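Local coordinates for pyoverdine biosynthesis protein PvcA (PDB 3E59) that builds the isonitrile group on tyrosine during paerucumarin biosynthesis, taking its carbon from C2 of ribulose 5-phosphate, at residues D9-R14 with A52-G57; L16-L21 with C97-L102; I39-Q44 with P260-K265; D115-G120 with A128-Y133; L122-D127 with Q223-E228. All coordinates share one frame; numbering follows the deposited sequence.

Contact 1: residues D9-R14 with A52-G57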
# COMPACT_ATOMS: atom_id res chain seq x y z
N ASP A 9 -0.95 -23.16 19.07
CA ASP A 9 -1.92 -22.15 19.59
C ASP A 9 -1.23 -20.80 19.84
O ASP A 9 -0.73 -20.20 18.90
CB ASP A 9 -2.64 -22.66 20.84
N THR A 10 -1.20 -20.35 21.10
CA THR A 10 -0.57 -19.06 21.53
C THR A 10 -1.17 -17.80 20.90
O THR A 10 -1.23 -17.68 19.67
CB THR A 10 0.97 -19.08 21.33
N LEU A 11 -1.60 -16.87 21.75
CA LEU A 11 -2.20 -15.60 21.31
C LEU A 11 -1.41 -14.87 20.22
O LEU A 11 -2.00 -14.48 19.22
CB LEU A 11 -2.49 -14.65 22.49
CG LEU A 11 -3.74 -14.87 23.33
CD1 LEU A 11 -3.67 -14.06 24.61
CD2 LEU A 11 -4.99 -14.53 22.55
N PRO A 12 -0.08 -14.66 20.43
CA PRO A 12 0.75 -14.07 19.37
C PRO A 12 0.75 -14.86 18.06
O PRO A 12 0.68 -14.25 16.99
CB PRO A 12 2.15 -14.06 19.99
CG PRO A 12 1.92 -14.03 21.45
CD PRO A 12 0.70 -14.88 21.66
N ALA A 13 0.81 -16.19 18.13
CA ALA A 13 0.80 -17.02 16.92
C ALA A 13 -0.55 -17.02 16.21
O ALA A 13 -0.61 -17.22 14.99
CB ALA A 13 1.24 -18.45 17.24
N ARG A 14 -1.62 -16.81 16.97
CA ARG A 14 -2.98 -16.74 16.42
C ARG A 14 -3.16 -15.44 15.64
O ARG A 14 -3.79 -15.42 14.58
CB ARG A 14 -4.03 -16.85 17.53
CG ARG A 14 -4.19 -18.24 18.14
CD ARG A 14 -5.31 -18.27 19.18
NE ARG A 14 -6.63 -18.03 18.58
CZ ARG A 14 -7.77 -17.95 19.26
NH1 ARG A 14 -7.79 -18.09 20.58
NH2 ARG A 14 -8.91 -17.73 18.61
N ALA A 52 4.90 -8.29 22.22
CA ALA A 52 5.20 -7.09 23.01
C ALA A 52 3.92 -6.35 23.42
O ALA A 52 3.77 -5.96 24.58
CB ALA A 52 6.13 -6.17 22.24
N PHE A 53 3.00 -6.16 22.47
CA PHE A 53 1.71 -5.53 22.76
C PHE A 53 0.87 -6.38 23.73
O PHE A 53 0.29 -5.85 24.68
CB PHE A 53 0.93 -5.24 21.47
CG PHE A 53 1.57 -4.17 20.61
CD1 PHE A 53 1.46 -2.82 20.95
CD2 PHE A 53 2.28 -4.51 19.46
CE1 PHE A 53 2.05 -1.82 20.16
CE2 PHE A 53 2.88 -3.52 18.66
CZ PHE A 53 2.77 -2.18 19.02
N ILE A 54 0.82 -7.69 23.47
CA ILE A 54 -0.01 -8.62 24.24
C ILE A 54 0.43 -8.72 25.71
O ILE A 54 -0.41 -8.74 26.61
CB ILE A 54 -0.11 -10.02 23.56
CG1 ILE A 54 -0.73 -9.88 22.16
CG2 ILE A 54 -0.94 -11.00 24.42
CD1 ILE A 54 -0.78 -11.17 21.37
N GLU A 55 1.75 -8.76 25.92
CA GLU A 55 2.32 -8.81 27.27
C GLU A 55 1.99 -7.55 28.07
O GLU A 55 1.83 -7.62 29.28
CB GLU A 55 3.84 -9.04 27.20
CG GLU A 55 4.22 -10.52 27.07
CD GLU A 55 5.59 -10.77 26.43
OE1 GLU A 55 6.27 -9.79 26.00
OE2 GLU A 55 5.99 -11.96 26.35
N ALA A 56 1.86 -6.42 27.38
CA ALA A 56 1.52 -5.16 28.03
C ALA A 56 0.01 -4.91 28.12
O ALA A 56 -0.41 -3.85 28.59
CB ALA A 56 2.22 -4.00 27.31
N GLY A 57 -0.79 -5.87 27.67
CA GLY A 57 -2.25 -5.72 27.64
C GLY A 57 -2.71 -4.53 26.82
O GLY A 57 -3.75 -3.95 27.08
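Ile54 carries the second segment's share of this contact, touching Leu11 and Pro12. Along that segment Phe53 comes first and turns to a different partner: its side chain touches Ile60 and Glu61 of strand 60-64. Ile54 follows, beta-branched and therefore able to present two arms. CG1 stands anti to the carbonyl carbon (chi1 -60°) and runs out almost straight, so that CD1 becomes the leading atom. It comes to 3.7 Å from Pro12 N and 3.9 Å from Pro12 CG, and lies 4.0 Å from Leu11 CB. The shorter arm, CG2, faces Leu11 CD1 at 4.1 Å. In this way the first turn of helix 11-20 packs on the last turn of helix 35-55 at the protein surface. Pro12 suits a first turn, where its nitrogen, which carries no hydrogen, breaks no helical bond, and its ring also rests on Leu47 and Ala51 of helix 35-55. Beyond Ile54, that helix closes in a Schellman motif at Gly57, whose positive phi (58°) is easily adopted by glycine. Gly57 N donates to Ile54 O at 3.1 Å, tying the helix end back to the residue that makes the contact.

Contact 2: residues L16-L21 with C97-L102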
# COMPACT_ATOMS: atom_id res chain seq x y z
N LEU A 16 -0.71 -13.87 14.16
CA LEU A 16 0.13 -14.02 12.97
C LEU A 16 -0.56 -14.91 11.94
O LEU A 16 -0.55 -14.60 10.75
CB LEU A 16 1.52 -14.58 13.34
CG LEU A 16 2.52 -14.74 12.18
CD1 LEU A 16 2.81 -13.41 11.46
CD2 LEU A 16 3.81 -15.38 12.66
N LYS A 17 -1.16 -16.01 12.40
CA LYS A 17 -1.87 -16.94 11.51
C LYS A 17 -3.00 -16.22 10.77
O LYS A 17 -3.28 -16.52 9.62
CB LYS A 17 -2.40 -18.16 12.29
N GLU A 18 -3.63 -15.26 11.46
CA GLU A 18 -4.63 -14.37 10.86
C GLU A 18 -4.06 -13.49 9.72
O GLU A 18 -4.72 -13.29 8.69
CB GLU A 18 -5.25 -13.49 11.95
CG GLU A 18 -6.38 -12.61 11.49
CD GLU A 18 -7.61 -13.40 11.07
OE1 GLU A 18 -7.98 -14.33 11.81
OE2 GLU A 18 -8.18 -13.08 10.00
N LEU A 19 -2.85 -12.96 9.90
CA LEU A 19 -2.18 -12.17 8.87
C LEU A 19 -1.67 -13.03 7.71
O LEU A 19 -1.71 -12.61 6.57
CB LEU A 19 -0.99 -11.40 9.47
CG LEU A 19 -1.23 -10.55 10.73
CD1 LEU A 19 0.09 -10.11 11.37
CD2 LEU A 19 -2.11 -9.35 10.41
N LEU A 20 -1.18 -14.23 8.03
CA LEU A 20 -0.54 -15.10 7.06
C LEU A 20 -1.47 -15.55 5.93
O LEU A 20 -1.02 -15.82 4.81
CB LEU A 20 0.07 -16.33 7.77
CG LEU A 20 1.40 -16.14 8.52
CD1 LEU A 20 1.71 -17.36 9.35
CD2 LEU A 20 2.55 -15.85 7.53
N LEU A 21 -2.77 -15.63 6.24
CA LEU A 21 -3.83 -15.91 5.26
C LEU A 21 -3.88 -14.91 4.10
O LEU A 21 -4.31 -15.27 3.01
CB LEU A 21 -5.20 -15.90 5.93
CG LEU A 21 -5.48 -16.95 7.00
CD1 LEU A 21 -6.70 -16.53 7.82
CD2 LEU A 21 -5.64 -18.35 6.38
N CYS A 97 -9.04 -6.35 12.13
CA CYS A 97 -8.86 -5.86 13.50
C CYS A 97 -9.92 -6.44 14.44
O CYS A 97 -9.60 -6.81 15.58
CB CYS A 97 -8.89 -4.33 13.55
SG CYS A 97 -7.44 -3.49 12.85
N GLN A 98 -11.16 -6.54 13.94
CA GLN A 98 -12.28 -7.12 14.70
C GLN A 98 -12.06 -8.61 14.99
O GLN A 98 -12.28 -9.08 16.11
CB GLN A 98 -13.62 -6.88 13.98
CG GLN A 98 -14.05 -5.40 13.90
CD GLN A 98 -15.36 -5.17 13.15
OE1 GLN A 98 -15.60 -5.75 12.09
NE2 GLN A 98 -16.21 -4.32 13.70
N ARG A 99 -11.62 -9.36 13.98
CA ARG A 99 -11.29 -10.79 14.17
C ARG A 99 -10.20 -11.03 15.23
O ARG A 99 -10.30 -11.98 16.01
CB ARG A 99 -10.92 -11.47 12.85
CG ARG A 99 -12.05 -11.51 11.84
CD ARG A 99 -11.87 -12.59 10.79
NE ARG A 99 -12.76 -13.73 11.02
CZ ARG A 99 -12.40 -14.86 11.63
NH1 ARG A 99 -11.17 -15.04 12.08
NH2 ARG A 99 -13.30 -15.82 11.79
N ILE A 100 -9.17 -10.19 15.25
CA ILE A 100 -8.15 -10.21 16.29
C ILE A 100 -8.77 -9.94 17.67
O ILE A 100 -8.46 -10.62 18.64
CB ILE A 100 -6.98 -9.21 16.00
CG1 ILE A 100 -6.15 -9.69 14.79
CG2 ILE A 100 -6.09 -9.03 17.22
CD1 ILE A 100 -5.10 -8.70 14.30
N GLN A 101 -9.67 -8.95 17.73
CA GLN A 101 -10.35 -8.58 18.98
C GLN A 101 -11.26 -9.70 19.55
O GLN A 101 -11.63 -9.67 20.73
CB GLN A 101 -11.11 -7.25 18.82
CG GLN A 101 -11.49 -6.60 20.16
CD GLN A 101 -11.70 -5.10 20.08
OE1 GLN A 101 -12.30 -4.59 19.14
NE2 GLN A 101 -11.20 -4.38 21.09
N LEU A 102 -11.61 -10.67 18.70
CA LEU A 102 -12.43 -11.81 19.13
C LEU A 102 -11.73 -12.68 20.17
O LEU A 102 -12.38 -13.18 21.09
CB LEU A 102 -12.87 -12.67 17.94
CG LEU A 102 -14.02 -12.20 17.03
CD1 LEU A 102 -14.30 -13.24 15.97
CD2 LEU A 102 -15.30 -11.89 17.82
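Glu18 OE1 receives Arg99 NH1 at 3.3 Å, a salt bridge whose hydrogen bond is weak, with an N-H...O angle of 133°. It spans two helices packed on the parallel sheet: helix 11-20, and helix 84-103, which forms the crossover of a beta-alpha-beta unit between the neighbouring parallel strands 60-64 and 108-112. The backbones come closest where Glu18 and Ile100 face each other, their CA atoms 7.7 Å apart.

The two charged chains cross at about a right angle. Glu18 leaves its helix with CG anti to the backbone N (chi1 -175°) and bends at the next bond, which brings the carboxylate across to the other helix. Arg99, on the exposed side, bends near its end and offers the edge of its guanidinium to OE1, while the two flat groups are tilted 32° apart. This tilt, together with the length of the bond, suggests an electrostatic link more than a directed one. Long side chains suit the outer edge of the helix pair, where they can reach across the groove and the arginine can keep its charge near solvent.

Beneath the ion pair the surface turns apolar. Ile100 reaches down to Ile60 and Phe62 of strand 60-64, and Leu19 of the other helix rests on the same Phe62, so both helices are seated on one strand. The methylenes of Glu18 belong to this oily side as well: its CG lies 4.4 Å from Ile100 CG1. At the far end of the carboxylate, OE2 comes alongside the arginine stem, 3.8 Å from Arg99 CD.

Contact 3: residues I39-Q44 with P260-K265. With PO4 (phosphate ion), chain E.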
# COMPACT_ATOMS: atom_id res chain seq x y z
N ILE A 39 7.52 -18.91 6.10
CA ILE A 39 6.70 -18.78 7.30
C ILE A 39 7.55 -18.89 8.57
O ILE A 39 7.37 -18.11 9.51
CB ILE A 39 5.54 -19.82 7.32
CG1 ILE A 39 4.52 -19.50 6.21
CG2 ILE A 39 4.84 -19.85 8.68
CD1 ILE A 39 3.63 -20.70 5.79
N ARG A 40 8.48 -19.84 8.59
CA ARG A 40 9.40 -20.01 9.70
C ARG A 40 10.18 -18.71 10.02
O ARG A 40 10.23 -18.28 11.17
CB ARG A 40 10.36 -21.19 9.45
N ARG A 41 10.76 -18.08 9.00
CA ARG A 41 11.50 -16.85 9.27
C ARG A 41 10.61 -15.64 9.53
O ARG A 41 11.02 -14.71 10.23
CB ARG A 41 12.64 -16.59 8.26
CG ARG A 41 12.36 -16.88 6.81
CD ARG A 41 13.67 -17.22 6.08
NE ARG A 41 13.80 -16.48 4.82
CZ ARG A 41 13.42 -16.94 3.62
NH1 ARG A 41 12.89 -18.15 3.48
NH2 ARG A 41 13.59 -16.17 2.55
N ILE A 42 9.38 -15.68 9.03
CA ILE A 42 8.37 -14.68 9.40
C ILE A 42 8.04 -14.76 10.90
O ILE A 42 7.98 -13.73 11.58
CB ILE A 42 7.09 -14.77 8.52
CG1 ILE A 42 7.38 -14.21 7.12
CG2 ILE A 42 5.93 -13.99 9.14
CD1 ILE A 42 6.38 -14.65 6.08
N GLU A 43 7.86 -15.98 11.40
CA GLU A 43 7.57 -16.22 12.82
C GLU A 43 8.65 -15.66 13.74
O GLU A 43 8.34 -15.08 14.78
CB GLU A 43 7.43 -17.72 13.09
CG GLU A 43 6.06 -18.29 12.79
CD GLU A 43 5.77 -19.58 13.57
OE1 GLU A 43 4.59 -20.01 13.58
OE2 GLU A 43 6.72 -20.15 14.18
N GLN A 44 9.91 -15.84 13.35
CA GLN A 44 11.05 -15.34 14.12
C GLN A 44 11.01 -13.82 14.26
O GLN A 44 11.28 -13.28 15.34
CB GLN A 44 12.36 -15.76 13.45
CG GLN A 44 12.56 -17.25 13.35
CD GLN A 44 13.93 -17.63 12.79
OE1 GLN A 44 14.68 -16.77 12.28
NE2 GLN A 44 14.26 -18.91 12.88
N PRO A 260 10.52 -9.57 1.75
CA PRO A 260 11.36 -10.70 2.17
C PRO A 260 10.84 -11.25 3.50
O PRO A 260 10.32 -10.49 4.31
CB PRO A 260 12.76 -10.08 2.35
CG PRO A 260 12.74 -8.79 1.55
CD PRO A 260 11.30 -8.33 1.52
N ALA A 261 10.95 -12.56 3.71
CA ALA A 261 10.43 -13.22 4.90
C ALA A 261 11.18 -12.82 6.19
O ALA A 261 10.63 -12.96 7.29
CB ALA A 261 10.47 -14.70 4.71
N ASP A 262 12.42 -12.35 6.05
CA ASP A 262 13.25 -11.88 7.17
C ASP A 262 13.00 -10.42 7.51
O ASP A 262 13.57 -9.89 8.46
CB ASP A 262 14.73 -12.03 6.83
CG ASP A 262 15.15 -13.46 6.66
OD1 ASP A 262 14.55 -14.35 7.29
OD2 ASP A 262 16.11 -13.69 5.89
N SER A 263 12.18 -9.76 6.71
CA SER A 263 11.92 -8.33 6.86
C SER A 263 10.96 -8.02 8.01
O SER A 263 10.11 -8.84 8.36
CB SER A 263 11.35 -7.76 5.55
OG SER A 263 11.09 -6.38 5.66
N LEU A 264 11.10 -6.82 8.58
CA LEU A 264 10.13 -6.28 9.55
C LEU A 264 8.81 -6.01 8.84
O LEU A 264 7.72 -6.09 9.42
CB LEU A 264 10.66 -4.98 10.14
CG LEU A 264 11.76 -5.04 11.21
CD1 LEU A 264 12.37 -3.65 11.44
CD2 LEU A 264 11.19 -5.59 12.50
N LYS A 265 8.92 -5.71 7.55
CA LYS A 265 7.76 -5.40 6.74
C LYS A 265 7.03 -6.68 6.35
O LYS A 265 7.65 -7.71 6.01
CB LYS A 265 8.16 -4.60 5.50
CG LYS A 265 9.05 -3.38 5.77
CD LYS A 265 9.38 -2.73 4.45
CE LYS A 265 10.61 -1.89 4.50
NZ LYS A 265 10.80 -1.23 3.17
P PO4 E . 7.35 -0.21 1.72
O1 PO4 E . 7.91 -1.26 0.79
O2 PO4 E . 6.94 0.98 0.87
O3 PO4 E . 6.14 -0.80 2.48
O4 PO4 E . 8.40 0.26 2.68
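Ala261 CB sits in the angle between two helix residues, 3.6 Å from Arg41 CG and 3.9 Å from Ile42 CG1. A methyl is small enough for the turn to approach the helix backbone directly: Ala261 O lies 3.5 Å from Ile42 CA in a CA-H...O contact. The same methyl stands over one face of the Arg41 guanidinium, offset toward its rim. Asp262 takes the edge instead, its OD1 forming a salt bridge with Arg41 NE at 3.3 Å. The carboxylate is turned 64° from the guanidinium plane, and OD1 also presses on the stem, 3.1 Å from Arg41 CB, so the fit is tight and the charges attract without a hydrogen bond.

What holds Ala261 and Asp262 in place is a type I beta turn, in which Ser263 N bonds to Pro260 O at 3.1 Å. Next comes an ST turn: Ser263 OG accepts from Lys265 N at 3.0 Å and redirects the chain into strand 265-267. From there Lys265, extended beyond CG, points its NZ at a phosphate ion, donating to O4 at 2.9 Å. The ion, probably from the crystallisation liquor, is also bonded by Arg253 and Ser255 of strand 252-255 and by His257 and Gln259 of the loop after it. The phosphate site thus spans two neighbouring strands of the parallel sheet and the loop that joins them.

Contact 4: residues D115-G120 with A128-Y133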
# COMPACT_ATOMS: atom_id res chain seq x y z
N ASP A 115 1.16 7.76 1.81
CA ASP A 115 2.39 8.25 1.19
C ASP A 115 2.11 9.17 -0.00
O ASP A 115 3.00 9.42 -0.82
CB ASP A 115 3.32 7.09 0.82
CG ASP A 115 2.62 5.95 0.06
OD1 ASP A 115 1.38 5.91 -0.08
OD2 ASP A 115 3.36 5.06 -0.40
N GLY A 116 0.88 9.68 -0.09
CA GLY A 116 0.48 10.52 -1.22
C GLY A 116 1.32 11.77 -1.29
O GLY A 116 1.76 12.16 -2.35
N ARG A 117 1.54 12.36 -0.12
CA ARG A 117 2.29 13.59 -0.03
C ARG A 117 3.80 13.40 -0.22
O ARG A 117 4.47 14.35 -0.61
CB ARG A 117 2.00 14.30 1.30
CG ARG A 117 2.41 15.78 1.35
CD ARG A 117 1.46 16.65 0.54
NE ARG A 117 0.15 16.77 1.17
CZ ARG A 117 -0.95 17.19 0.56
NH1 ARG A 117 -0.92 17.53 -0.72
NH2 ARG A 117 -2.10 17.26 1.23
N VAL A 118 4.32 12.20 0.03
CA VAL A 118 5.78 11.98 0.05
C VAL A 118 6.46 12.09 -1.33
O VAL A 118 7.64 12.48 -1.41
CB VAL A 118 6.23 10.66 0.81
CG1 VAL A 118 5.43 10.43 2.08
CG2 VAL A 118 6.19 9.44 -0.08
N PHE A 119 5.72 11.78 -2.40
CA PHE A 119 6.30 11.67 -3.75
C PHE A 119 6.51 13.00 -4.49
O PHE A 119 7.58 13.25 -5.07
CB PHE A 119 5.49 10.70 -4.61
CG PHE A 119 5.32 9.34 -3.97
CD1 PHE A 119 4.06 8.80 -3.77
CD2 PHE A 119 6.44 8.60 -3.56
CE1 PHE A 119 3.89 7.54 -3.18
CE2 PHE A 119 6.28 7.34 -2.96
CZ PHE A 119 5.01 6.82 -2.77
N GLY A 120 5.48 13.84 -4.46
CA GLY A 120 5.52 15.11 -5.17
C GLY A 120 5.45 14.90 -6.66
O GLY A 120 4.57 14.17 -7.14
N ALA A 128 -3.30 19.14 -4.85
CA ALA A 128 -4.75 19.30 -4.74
C ALA A 128 -5.45 17.97 -4.90
O ALA A 128 -6.40 17.68 -4.19
CB ALA A 128 -5.27 20.30 -5.77
N HIS A 129 -4.98 17.16 -5.85
CA HIS A 129 -5.53 15.83 -6.05
C HIS A 129 -5.31 14.95 -4.82
O HIS A 129 -6.22 14.24 -4.38
CB HIS A 129 -4.93 15.17 -7.30
CG HIS A 129 -5.55 15.62 -8.58
ND1 HIS A 129 -6.71 15.06 -9.08
CD2 HIS A 129 -5.17 16.57 -9.47
CE1 HIS A 129 -7.01 15.65 -10.23
NE2 HIS A 129 -6.10 16.56 -10.49
N ILE A 130 -4.09 15.01 -4.27
CA ILE A 130 -3.73 14.26 -3.07
C ILE A 130 -4.62 14.66 -1.88
O ILE A 130 -5.17 13.80 -1.19
CB ILE A 130 -2.21 14.39 -2.73
CG1 ILE A 130 -1.36 13.73 -3.82
CG2 ILE A 130 -1.87 13.77 -1.36
CD1 ILE A 130 0.00 14.29 -3.87
N SER A 131 -4.77 15.97 -1.66
CA SER A 131 -5.63 16.47 -0.59
C SER A 131 -7.09 16.02 -0.74
O SER A 131 -7.72 15.68 0.24
CB SER A 131 -5.56 17.99 -0.48
OG SER A 131 -4.41 18.38 0.24
N ALA A 132 -7.60 16.03 -1.97
CA ALA A 132 -8.97 15.57 -2.26
C ALA A 132 -9.13 14.06 -1.99
O ALA A 132 -10.15 13.62 -1.43
CB ALA A 132 -9.36 15.91 -3.68
N TYR A 133 -8.12 13.28 -2.38
CA TYR A 133 -8.12 11.84 -2.13
C TYR A 133 -8.06 11.53 -0.63
O TYR A 133 -8.77 10.63 -0.16
CB TYR A 133 -6.96 11.16 -2.87
CG TYR A 133 -6.97 9.65 -2.81
CD1 TYR A 133 -6.28 8.97 -1.80
CD2 TYR A 133 -7.65 8.89 -3.77
CE1 TYR A 133 -6.26 7.58 -1.74
CE2 TYR A 133 -7.65 7.49 -3.72
CZ TYR A 133 -6.96 6.85 -2.70
OH TYR A 133 -6.94 5.48 -2.65
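The short, weakly bonded helix 116-119, which follows strand 108-112, lies against the first turns of helix 127-144, with Gly116 facing Ile130 and Arg117 reaching Ser131. The backbones approach closely, the CA atoms of Gly116 and Ile130 standing 5.9 Å apart. Having no side chain, glycine lets the isoleucine fill the gap: Ile130 CD1 presses to 3.2 Å from Gly116 O, a tight contact, and Ile130 CG2 lies 3.8 Å from Gly116 C.

Arg117 passes over the same isoleucine. With CG anti to the backbone N (chi1 -163°) and further bends at the next two bonds, its chain curls round so that one guanidinium face rests on Ile130 CG2, 3.9 Å from NH1. The edge is used for bonding. Arg117 NH2 donates to Ser131 OG at 2.8 Å, nearly straight at 168° and close to the guanidinium plane. Serine suits this point as a compact acceptor on the helix surface; its OG also makes a weak hydrogen bond with Asp127 O one turn back.

A buried arginine here latches a loop-linked pair of helices, and its charge is met by two carboxylates: NH1 forms a salt bridge with Asp127, which is shared with Arg171, and NH2 another with Glu155. These partners, with the isoleucine beneath, fix the rotation of the guanidinium. Gly120, with its positive phi, ends the short helix and sends the chain into the loop toward Asp127.

Contact 5: residues L122-D127 with Q223-E228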
# COMPACT_ATOMS: atom_id res chain seq x y z
N LEU A 122 7.27 13.19 -8.50
CA LEU A 122 7.82 11.91 -8.94
C LEU A 122 6.77 11.00 -9.58
O LEU A 122 7.07 10.33 -10.57
CB LEU A 122 8.59 11.18 -7.82
CG LEU A 122 10.06 11.59 -7.59
CD1 LEU A 122 10.53 11.08 -6.24
CD2 LEU A 122 11.01 11.12 -8.73
N VAL A 123 5.56 10.99 -9.02
CA VAL A 123 4.45 10.22 -9.60
C VAL A 123 3.47 11.10 -10.39
O VAL A 123 2.60 10.59 -11.11
CB VAL A 123 3.74 9.29 -8.57
CG1 VAL A 123 4.77 8.37 -7.90
CG2 VAL A 123 2.98 10.08 -7.52
N ARG A 124 3.63 12.41 -10.26
CA ARG A 124 2.93 13.40 -11.08
C ARG A 124 1.43 13.49 -10.80
O ARG A 124 0.59 13.54 -11.70
CB ARG A 124 3.24 13.21 -12.58
CG ARG A 124 4.71 13.54 -12.93
CD ARG A 124 5.23 12.74 -14.10
NE ARG A 124 6.61 13.10 -14.42
CZ ARG A 124 7.30 12.61 -15.45
NH1 ARG A 124 6.76 11.71 -16.26
NH2 ARG A 124 8.55 13.01 -15.66
N ILE A 125 1.11 13.52 -9.51
CA ILE A 125 -0.24 13.79 -9.05
C ILE A 125 -0.09 15.08 -8.24
O ILE A 125 0.73 15.15 -7.32
CB ILE A 125 -0.79 12.62 -8.20
CG1 ILE A 125 -0.88 11.34 -9.05
CG2 ILE A 125 -2.17 12.95 -7.60
CD1 ILE A 125 -0.85 10.05 -8.25
N GLY A 126 -0.86 16.10 -8.62
CA GLY A 126 -0.78 17.41 -7.96
C GLY A 126 -1.24 17.35 -6.52
O GLY A 126 -2.02 16.47 -6.16
N ASP A 127 -0.77 18.29 -5.70
CA ASP A 127 -1.09 18.30 -4.27
C ASP A 127 -2.58 18.48 -3.94
O ASP A 127 -3.05 18.03 -2.88
CB ASP A 127 -0.26 19.37 -3.55
CG ASP A 127 1.14 18.91 -3.25
OD1 ASP A 127 2.08 19.73 -3.39
OD2 ASP A 127 1.32 17.72 -2.87
N GLN A 223 9.75 3.92 -20.86
CA GLN A 223 10.39 2.91 -19.99
C GLN A 223 11.67 3.44 -19.32
O GLN A 223 11.90 3.21 -18.12
CB GLN A 223 10.64 1.61 -20.76
CG GLN A 223 11.55 0.59 -20.07
CD GLN A 223 10.90 -0.14 -18.88
OE1 GLN A 223 9.71 0.03 -18.59
NE2 GLN A 223 11.70 -0.94 -18.19
N ARG A 224 12.48 4.17 -20.08
CA ARG A 224 13.72 4.75 -19.56
C ARG A 224 13.45 5.84 -18.54
O ARG A 224 14.12 5.91 -17.51
CB ARG A 224 14.60 5.27 -20.71
N ASP A 225 12.46 6.68 -18.82
CA ASP A 225 11.97 7.64 -17.83
C ASP A 225 11.52 6.96 -16.52
O ASP A 225 11.92 7.39 -15.42
CB ASP A 225 10.83 8.48 -18.41
CG ASP A 225 10.35 9.54 -17.45
OD1 ASP A 225 11.14 10.46 -17.13
OD2 ASP A 225 9.19 9.45 -17.00
N ALA A 226 10.71 5.92 -16.64
CA ALA A 226 10.20 5.18 -15.46
C ALA A 226 11.33 4.58 -14.64
O ALA A 226 11.29 4.59 -13.40
CB ALA A 226 9.21 4.09 -15.89
N LYS A 227 12.33 4.04 -15.33
CA LYS A 227 13.48 3.43 -14.66
C LYS A 227 14.23 4.45 -13.78
O LYS A 227 14.65 4.12 -12.66
CB LYS A 227 14.44 2.85 -15.68
CG LYS A 227 14.00 1.54 -16.31
CD LYS A 227 15.06 1.05 -17.28
CE LYS A 227 16.05 0.14 -16.59
NZ LYS A 227 15.39 -1.15 -16.19
N GLU A 228 14.38 5.68 -14.29
CA GLU A 228 15.05 6.73 -13.53
C GLU A 228 14.21 7.20 -12.36
O GLU A 228 14.71 7.31 -11.25
CB GLU A 228 15.47 7.90 -14.44
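Arg124 and Asp225 approach from opposite directions and join the loop between helices 116-119 and 127-144 to the long helix 219-247. Between the two segments this bridge is a loose surface link. Arg124 NH1 lies 3.4 Å from Asp225 OD2, a salt bridge whose hydrogen bond is weak, with an N-H...O angle of 129°. The guanidinium and carboxylate planes are only 15° apart, yet OD2 meets the guanidinium obliquely, and NH2 hangs back at 3.9 Å from both OD1 and OD2 of Asp225. The match is therefore electrostatic rather than the paired two-bond grip these groups can make.

Arg124 is well built for such a reach. Its backbone is in the left-handed region (phi 69°), uncommon for a residue other than glycine, and its chain runs extended from CG to NE, carrying the charge across to the helix. Asp225 is short and needs the long partner to come to it. Its stronger hold is on its own helix: OD2 forms a salt bridge with Arg229, one turn on. Two arginines thus gather at one carboxylate, whose negative charge would offset their closeness and probably favours the ionised aspartate.

The firmer packing of the loop on this helix is apolar. Leu122 and Val123 both touch Val233, branched aliphatic groups meeting one another, and Leu122 also touches Arg236. Arg229 connects the two zones: while its NH2 serves Asp225 OD2, its NH1 is hydrogen-bonded to the backbone oxygen of Leu122.

How the contacts relate
Contacts 1, 2 and 3 lie toward one end of the molecule, and contacts 4 and 5 toward another, contacts 1 and 5 being about 42 Å apart between centres. Contact 1 shares helix 11-20 with contact 2, their centres 12 Å apart, and helix 35-55 with contact 3. Leu16 packs on Ile42 and Glu43, and Leu20 on Ile39 and Ile42, joining contacts 2 and 3. Loop 122-127 of contact 5 runs between the two segments of contact 4, and the two touch through the Arg117-Asp127 salt bridge. Along the chain contacts 1, 2 and 3 interleave, while 4 and 5 are nested within contact 3, which brings the N-terminal helix 35-55 next to a turn far on in the chain.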